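Local atomic coordinates of Myo-inositol phosphohydrolase (PDB entry 4WU3), a protein that probably removes phosphate groups from inositol hexakisphosphate and related inositol phosphates, and holds inositol-(1,3,4,5)-tetrakisphosphate in this crystal. Residues V470-L473 against P479-P482; E424-F429 against Y504-A509. The protein carries 2 engineered substitutions. One frame throughout, in Å; residues are numbered along the deposited sequence.

Interaction 1 of 2, residues V470-L473 against P479-P482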
# COMPACT_ATOMS: atom_id res chain seq x y z
N VAL A 470 -29.17 -9.85 22.80
CA VAL A 470 -29.92 -10.32 21.63
C VAL A 470 -30.58 -9.10 21.02
O VAL A 470 -31.55 -8.58 21.55
CB VAL A 470 -30.99 -11.36 21.99
CG1 VAL A 470 -31.77 -11.76 20.76
CG2 VAL A 470 -30.37 -12.58 22.65
N ALA A 471 -30.04 -8.64 19.89
CA ALA A 471 -30.41 -7.34 19.37
C ALA A 471 -30.84 -7.40 17.92
O ALA A 471 -30.33 -8.20 17.13
CB ALA A 471 -29.22 -6.40 19.51
N GLU A 472 -31.80 -6.56 17.57
CA GLU A 472 -32.12 -6.35 16.18
C GLU A 472 -30.99 -5.53 15.56
O GLU A 472 -30.42 -4.64 16.21
CB GLU A 472 -33.44 -5.61 16.04
CG GLU A 472 -33.91 -5.44 14.61
CD GLU A 472 -35.20 -4.65 14.51
OE1 GLU A 472 -35.76 -4.29 15.57
OE2 GLU A 472 -35.66 -4.39 13.37
N LEU A 473 -30.65 -5.83 14.31
CA LEU A 473 -29.64 -5.06 13.60
C LEU A 473 -30.29 -4.00 12.72
O LEU A 473 -31.32 -4.25 12.11
CB LEU A 473 -28.77 -5.97 12.76
CG LEU A 473 -28.03 -7.07 13.50
CD1 LEU A 473 -27.13 -7.82 12.52
CD2 LEU A 473 -27.25 -6.49 14.67
N PRO A 479 -26.11 -3.12 16.27
CA PRO A 479 -27.23 -3.44 17.15
C PRO A 479 -28.02 -2.20 17.56
O PRO A 479 -27.43 -1.14 17.76
CB PRO A 479 -26.56 -4.08 18.36
CG PRO A 479 -25.16 -3.58 18.35
CD PRO A 479 -24.80 -3.35 16.91
N ILE A 480 -29.33 -2.36 17.68
CA ILE A 480 -30.22 -1.30 18.15
C ILE A 480 -30.55 -1.44 19.65
O ILE A 480 -31.11 -2.45 20.08
CB ILE A 480 -31.52 -1.29 17.34
CG1 ILE A 480 -31.20 -1.06 15.87
CG2 ILE A 480 -32.48 -0.23 17.88
CD1 ILE A 480 -32.32 -1.44 14.92
N ASP A 481 -30.18 -0.43 20.43
CA ASP A 481 -30.49 -0.42 21.86
C ASP A 481 -30.19 -1.72 22.57
O ASP A 481 -31.03 -2.19 23.33
CB ASP A 481 -31.96 -0.12 22.06
CG ASP A 481 -32.29 1.31 21.79
OD1 ASP A 481 -31.71 2.18 22.46
OD2 ASP A 481 -33.13 1.57 20.90
N PRO A 482 -28.99 -2.29 22.35
CA PRO A 482 -28.61 -3.59 22.90
C PRO A 482 -28.61 -3.65 24.42
O PRO A 482 -27.92 -2.85 25.07
CB PRO A 482 -27.17 -3.76 22.41
CG PRO A 482 -26.66 -2.39 22.21
CD PRO A 482 -27.84 -1.62 21.71
O HOH W 1 -32.71 -4.55 19.28

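Interaction 2 of 2, residues E424-F429 against Y504-A509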
# COMPACT_ATOMS: atom_id res chain seq x y z
N GLU A 424 -26.21 -20.13 8.09
CA GLU A 424 -25.86 -19.50 9.35
C GLU A 424 -26.55 -20.21 10.51
O GLU A 424 -27.67 -20.74 10.36
CB GLU A 424 -26.23 -18.01 9.33
CG GLU A 424 -27.72 -17.72 9.22
CD GLU A 424 -28.20 -17.48 7.80
OE1 GLU A 424 -27.52 -17.92 6.85
OE2 GLU A 424 -29.27 -16.86 7.63
N THR A 425 -25.89 -20.23 11.65
CA THR A 425 -26.43 -20.84 12.87
C THR A 425 -27.59 -20.02 13.42
O THR A 425 -27.47 -18.81 13.58
CB THR A 425 -25.33 -20.97 13.94
OG1 THR A 425 -24.52 -22.11 13.66
CG2 THR A 425 -25.94 -21.12 15.33
N HIS A 426 -28.72 -20.67 13.70
CA HIS A 426 -29.89 -19.99 14.25
C HIS A 426 -30.72 -20.95 15.09
O HIS A 426 -30.50 -22.16 15.07
CB HIS A 426 -30.78 -19.41 13.15
CG HIS A 426 -31.48 -20.46 12.34
ND1 HIS A 426 -32.85 -20.63 12.36
CD2 HIS A 426 -30.99 -21.40 11.50
CE1 HIS A 426 -33.17 -21.63 11.56
NE2 HIS A 426 -32.06 -22.12 11.03
N GLY A 427 -31.68 -20.38 15.82
CA GLY A 427 -32.57 -21.15 16.67
C GLY A 427 -33.63 -20.28 17.29
O GLY A 427 -34.00 -19.25 16.73
N VAL A 428 -34.12 -20.69 18.45
CA VAL A 428 -35.19 -19.98 19.15
C VAL A 428 -34.81 -19.75 20.61
O VAL A 428 -34.53 -20.70 21.34
CB VAL A 428 -36.52 -20.77 19.08
CG1 VAL A 428 -37.66 -19.95 19.66
CG2 VAL A 428 -36.83 -21.14 17.65
N PHE A 429 -34.80 -18.48 21.01
CA PHE A 429 -34.60 -18.08 22.41
C PHE A 429 -35.88 -17.47 22.95
O PHE A 429 -36.32 -16.45 22.42
CB PHE A 429 -33.52 -17.01 22.53
CG PHE A 429 -32.13 -17.49 22.28
CD1 PHE A 429 -31.85 -18.84 22.16
CD2 PHE A 429 -31.09 -16.59 22.20
CE1 PHE A 429 -30.56 -19.29 21.95
CE2 PHE A 429 -29.79 -17.03 21.99
CZ PHE A 429 -29.53 -18.38 21.86
N TYR A 504 -39.28 -31.39 8.73
CA TYR A 504 -38.22 -30.41 8.65
C TYR A 504 -37.10 -30.90 7.76
O TYR A 504 -36.72 -32.06 7.82
CB TYR A 504 -37.68 -30.11 10.05
CG TYR A 504 -36.52 -29.14 10.10
CD1 TYR A 504 -36.74 -27.76 10.11
CD2 TYR A 504 -35.21 -29.59 10.17
CE1 TYR A 504 -35.69 -26.86 10.17
CE2 TYR A 504 -34.15 -28.71 10.25
CZ TYR A 504 -34.39 -27.34 10.25
OH TYR A 504 -33.34 -26.45 10.31
N TYR A 505 -36.59 -30.02 6.91
CA TYR A 505 -35.41 -30.33 6.13
C TYR A 505 -34.52 -29.09 6.05
O TYR A 505 -35.00 -27.97 5.91
CB TYR A 505 -35.78 -30.86 4.73
CG TYR A 505 -34.61 -31.52 4.05
CD1 TYR A 505 -34.37 -32.88 4.20
CD2 TYR A 505 -33.72 -30.79 3.28
CE1 TYR A 505 -33.28 -33.49 3.60
CE2 TYR A 505 -32.62 -31.38 2.68
CZ TYR A 505 -32.40 -32.73 2.84
OH TYR A 505 -31.30 -33.31 2.25
N ARG A 506 -33.21 -29.31 6.15
CA ARG A 506 -32.24 -28.24 6.22
C ARG A 506 -31.29 -28.26 5.03
O ARG A 506 -30.65 -29.27 4.77
CB ARG A 506 -31.42 -28.40 7.50
CG ARG A 506 -30.37 -27.32 7.71
CD ARG A 506 -31.02 -25.99 8.04
NE ARG A 506 -30.04 -25.02 8.51
CZ ARG A 506 -29.67 -24.86 9.77
NH1 ARG A 506 -30.17 -25.62 10.73
NH2 ARG A 506 -28.78 -23.93 10.08
N ILE A 507 -31.20 -27.15 4.30
CA ILE A 507 -30.12 -26.96 3.34
C ILE A 507 -29.31 -25.75 3.80
O ILE A 507 -29.86 -24.67 4.03
CB ILE A 507 -30.64 -26.77 1.90
CG1 ILE A 507 -31.43 -28.01 1.46
CG2 ILE A 507 -29.49 -26.54 0.93
CD1 ILE A 507 -32.20 -27.85 0.17
N ALA A 508 -28.00 -25.94 3.95
CA ALA A 508 -27.14 -24.90 4.49
C ALA A 508 -26.65 -23.94 3.40
O ALA A 508 -25.48 -23.96 3.01
CB ALA A 508 -25.97 -25.53 5.23
N ALA A 509 -27.55 -23.09 2.92
CA ALA A 509 -27.24 -22.18 1.82
C ALA A 509 -26.67 -20.88 2.35
O ALA A 509 -27.23 -20.27 3.26
CB ALA A 509 -28.48 -21.93 0.97

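Interaction 1 of 2, residues V470-L473 against P479-P482
The carbonyl oxygen of Glu472 is gripped twice by the facing chain. The backbone N of Ile480 bonds to Glu472 O at 2.9 Å, almost in line with the carbonyl (C=O...N angle 174°). Beside it comes a weaker C-H...O contact from Pro479, with 3.5 Å between Pro479 CA and Glu472 O. The return bond of an antiparallel pair is not made directly: a water accepts from Glu472 N and donates to Ile480 O, each leg 2.8 Å long. The pattern resembles a hydrogen-bonded antiparallel pair in which water replaces one of the two bonds, and it lies next to the single bridge between Leu473 and Pro479. In the fold, these residues form the end of strand 467-471 and the loop that leads to its antiparallel neighbour 484-486, at one border of a six-stranded mixed sheet. Ala471 points its methyl into the turn, where Ala471 CB packs on Pro479 CB at 3.7 Å and more loosely on Pro482. Ile480 carries CG1 beside its backbone N (chi1 -60°), and the extended end of the chain puts CD1 3.9 Å from Leu473 C, against the facing backbone. The CB of Leu473 points away from 479-482, but its side chain brings CD2 to 3.9 Å from Pro479 N. Leu473 also touches Arg343, which lines the inositol phosphate pocket, while Pro479 and Pro482 pack respectively on Thr75 and Gly78 of the second subunit.

Interaction 2 of 2, residues E424-F429 against Y504-A509
His426 sets the edge of its imidazole over the flat face of the Arg506 guanidinium, with NE2 3.7 Å above the plane and over its centre. This buried contact joins two sheets of the PTP-like phytase fold: Arg506 stands on 503-509, a border strand of the five-stranded mixed sheet, and His426 belongs to strand 426-429 of the six-stranded one. The two planes are 68° apart, a steep approach rather than a parallel stack; the closest atoms of the pair are His426 CD2 and Arg506 NH2, at 3.6 Å. Torsions explain the meeting. Arg506 leaves its strand with CG opposite the backbone N and then bends at chi2 (71°), which brings a guanidinium face up against the edge of the imidazole. His426 holds CG between its backbone N and carbonyl carbon (chi1 69°), which swings NE2 and CD2 toward the guanidinium.

Several partners fix the guanidinium. NH1 forms a salt bridge with Glu456, whose carboxylate also takes the backbone N of His426, and makes a weak bond of 3.3 Å from Arg506 NH1 to Tyr504 OH. NH2 bonds to the carbonyl of Arg422, with Glu424 O near the guanidinium plane, 3.4 Å from Arg506 NH2. Asp420 OD2 is bonded to both His426 NE2 and Tyr504 OH. A leucine in place of Arg506 would probably leave Glu456 without its charged mate, deprive the Arg422 carbonyl of a donor and let the imidazole edge lose its flat support. The carboxylate of Glu424 turns to other arginines: OE2 pairs with Arg422, and Glu424 OE1, 6.9 Å from Arg506 NH2, forms a salt bridge with NH1 of Arg546, a residue of the inositol phosphate pocket.

How the interactions relate
The two interactions lie with their centres about 21 Å apart and share the six-stranded mixed sheet. Strand 426-429 of interaction 2 and strand 467-471 of interaction 1 both belong to it, separated by strands 432-438 and 342-346. Along the chain, interaction 1 falls wholly between the two segments of interaction 2, and all four segments lie in the same PTP-like phytase region. Interaction 1 shapes a turn at the border of this sheet, whereas interaction 2 ties the sheet to the five-stranded one. They touch directly where Val470 CG2 packs on Phe429 CD2 at 4.1 Å. Each also comes near bound inositol tetrakisphosphate, the side chains of Leu473 and Glu424 lying about 6 and 5 Å from it.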